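Local coordinates for predicted acetamidase/formamidase (Thermoanaerobacter tengcongensis, PDB 3TKK), which probably hydrolyses carbon-nitrogen bonds of linear amides such as acetamide and formamide, and binds zinc and calcium, at the interface of chains A and B. Residues are numbered along the deposited sequence; one frame, centred on the assembly and turned at random. Chains: chain A/B, Predicted acetamidase/formamidase.

The interface of chains A and B. Residues chain A 122, 126, 128; chain B 262, 265-266, 269, 297.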
ATOM      1  N   PHE A 122      23.407   3.941   6.857  1.00 27.53           N
ATOM      2  CA  PHE A 122      23.331   3.239   5.556  1.00 27.21           C
ATOM      3  C   PHE A 122      24.628   3.477   4.785  1.00 29.69           C
ATOM      4  O   PHE A 122      25.190   2.551   4.153  1.00 31.48           O
ATOM      5  CB  PHE A 122      22.091   3.761   4.768  1.00 26.82           C
ATOM      6  CG  PHE A 122      21.892   3.130   3.426  1.00 25.42           C
ATOM      7  CD1 PHE A 122      21.343   1.866   3.323  1.00 23.73           C
ATOM      8  CD2 PHE A 122      22.412   3.744   2.291  1.00 25.50           C
ATOM      9  CE1 PHE A 122      21.139   1.250   2.055  1.00 23.25           C
ATOM     10  CE2 PHE A 122      22.287   3.186   1.065  1.00 25.07           C
ATOM     11  CZ  PHE A 122      21.626   1.910   0.932  1.00 23.93           C
ATOM     12  N   LEU A 126      24.070   8.968   4.270  1.00 39.88           N
ATOM     13  CA  LEU A 126      22.701   8.810   4.618  1.00 37.31           C
ATOM     14  C   LEU A 126      22.544   8.060   5.943  1.00 37.24           C
ATOM     15  O   LEU A 126      22.981   6.904   6.047  1.00 36.59           O
ATOM     16  CB  LEU A 126      22.070   7.922   3.550  1.00 37.60           C
ATOM     17  CG  LEU A 126      20.730   8.141   2.897  1.00 36.52           C
ATOM     18  CD1 LEU A 126      20.889   9.361   2.213  1.00 37.41           C
ATOM     19  CD2 LEU A 126      20.452   7.069   1.862  1.00 33.07           C
ATOM     20  N   LEU A 128      19.502   6.750   8.652  1.00 28.80           N
ATOM     21  CA  LEU A 128      18.037   6.661   8.568  1.00 25.55           C
ATOM     22  C   LEU A 128      17.489   6.292   9.911  1.00 25.58           C
ATOM     23  O   LEU A 128      17.842   5.205  10.464  1.00 24.84           O
ATOM     24  CB  LEU A 128      17.582   5.523   7.622  1.00 24.69           C
ATOM     25  CG  LEU A 128      18.243   5.710   6.240  1.00 26.65           C
ATOM     26  CD1 LEU A 128      17.934   4.422   5.414  1.00 22.74           C
ATOM     27  CD2 LEU A 128      17.682   6.913   5.524  1.00 24.94           C
TER
ATOM     28  N   GLY B 262      23.144  -0.951  -3.933  1.00 23.73           N
ATOM     29  CA  GLY B 262      22.801   0.266  -3.210  1.00 23.53           C
ATOM     30  C   GLY B 262      21.333   0.627  -3.371  1.00 22.44           C
ATOM     31  O   GLY B 262      20.629   0.963  -2.420  1.00 21.86           O
ATOM     32  N   THR B 265      18.848  -2.213  -1.880  1.00 19.92           N
ATOM     33  CA  THR B 265      18.762  -2.227  -0.422  1.00 21.87           C
ATOM     34  C   THR B 265      18.171  -0.899   0.175  1.00 21.36           C
ATOM     35  O   THR B 265      17.390  -0.947   1.174  1.00 19.13           O
ATOM     36  CB  THR B 265      20.175  -2.544   0.269  1.00 20.47           C
ATOM     37  OG1 THR B 265      21.153  -1.579  -0.185  1.00 21.41           O
ATOM     38  CG2 THR B 265      20.595  -3.875  -0.076  1.00 20.54           C
ATOM     39  N   LEU B 266      18.481   0.243  -0.443  1.00 20.10           N
ATOM     40  CA  LEU B 266      17.912   1.550  -0.016  1.00 20.14           C
ATOM     41  C   LEU B 266      16.349   1.479  -0.177  1.00 19.28           C
ATOM     42  O   LEU B 266      15.585   1.823   0.726  1.00 19.07           O
ATOM     43  CB  LEU B 266      18.433   2.758  -0.897  1.00 20.84           C
ATOM     44  CG  LEU B 266      17.926   4.167  -0.431  1.00 21.07           C
ATOM     45  CD1 LEU B 266      18.330   4.336   1.022  1.00 23.50           C
ATOM     46  CD2 LEU B 266      18.468   5.418  -1.332  1.00 25.05           C
ATOM     47  N   ILE B 269      14.376  -0.526   2.370  1.00 17.97           N
ATOM     48  CA  ILE B 269      14.263  -0.067   3.660  1.00 18.22           C
ATOM     49  C   ILE B 269      13.653   1.354   3.793  1.00 18.55           C
ATOM     50  O   ILE B 269      13.197   1.640   4.884  1.00 19.04           O
ATOM     51  CB  ILE B 269      15.690  -0.190   4.468  1.00 18.83           C
ATOM     52  CG1 ILE B 269      16.813   0.694   3.875  1.00 20.66           C
ATOM     53  CG2 ILE B 269      16.177  -1.594   4.543  1.00 18.57           C
ATOM     54  CD1 ILE B 269      18.058   0.799   4.850  1.00 20.41           C
ATOM     55  N   TYR B 297      20.371  12.493  -3.324  1.00 38.77           N
ATOM     56  CA  TYR B 297      21.058  11.823  -4.422  1.00 37.75           C
ATOM     57  C   TYR B 297      21.122  12.686  -5.651  1.00 37.94           C
ATOM     58  O   TYR B 297      21.685  12.267  -6.648  1.00 39.58           O
ATOM     59  CB  TYR B 297      20.549  10.399  -4.693  1.00 35.92           C
ATOM     60  CG  TYR B 297      21.303   9.455  -3.806  1.00 37.03           C
ATOM     61  CD1 TYR B 297      20.762   8.991  -2.621  1.00 36.23           C
ATOM     62  CD2 TYR B 297      22.637   9.144  -4.084  1.00 37.47           C
ATOM     63  CE1 TYR B 297      21.486   8.130  -1.788  1.00 36.33           C
ATOM     64  CE2 TYR B 297      23.368   8.323  -3.264  1.00 37.71           C
ATOM     65  CZ  TYR B 297      22.788   7.816  -2.107  1.00 39.87           C
ATOM     66  OH  TYR B 297      23.568   7.029  -1.272  1.00 41.05           O
TER
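A:Phe122 sets the CE1-CZ edge of its phenyl ring against helix 260-270 of chain B, between B:Gly262, B:Thr265, B:Leu266 and B:Ile269. CG lies anti to the backbone N (chi1 -180°), which carries the ring away from the loop after strand 119-121 and into the partner. There CE1 rests 3.6 Å from the hydroxyl OG1 of B:Thr265, and CZ stands 3.6 Å from the carbonyl O of B:Gly262, one turn earlier. The aromatic rim thus meets two oxygens that are themselves linked by a weak hydrogen bond, OG1 of B:Thr265 donating to O of B:Gly262 at 3.4 Å. B:Leu266 approaches at about a right angle, its methyl CD1 lying over the centre of one ring face, while its CB touches CZ at 3.8 Å. Were A:Phe122 replaced by an alanine, this methyl would probably lose its aromatic cover and a gap would open between the helix and the chain A loop.

The same CD1 of B:Leu266 also meets CD2 of A:Leu126 at 3.6 Å, so one methyl bridges A:Phe122 and A:Leu126. B:Tyr297 borders A:Leu126 from another direction, presenting its ring edge in plane to CD2. Farther along the helix, CD1 of A:Leu128 packs against CD1 of B:Ile269 at 3.7 Å, the two side chains crossing at about a right angle. The patch belongs to a two-fold symmetric interface, hence occurs twice in this dimer, which may be the functional form. CD1 of B:Ile269 additionally reaches CD1 of A:Phe122 at 3.8 Å.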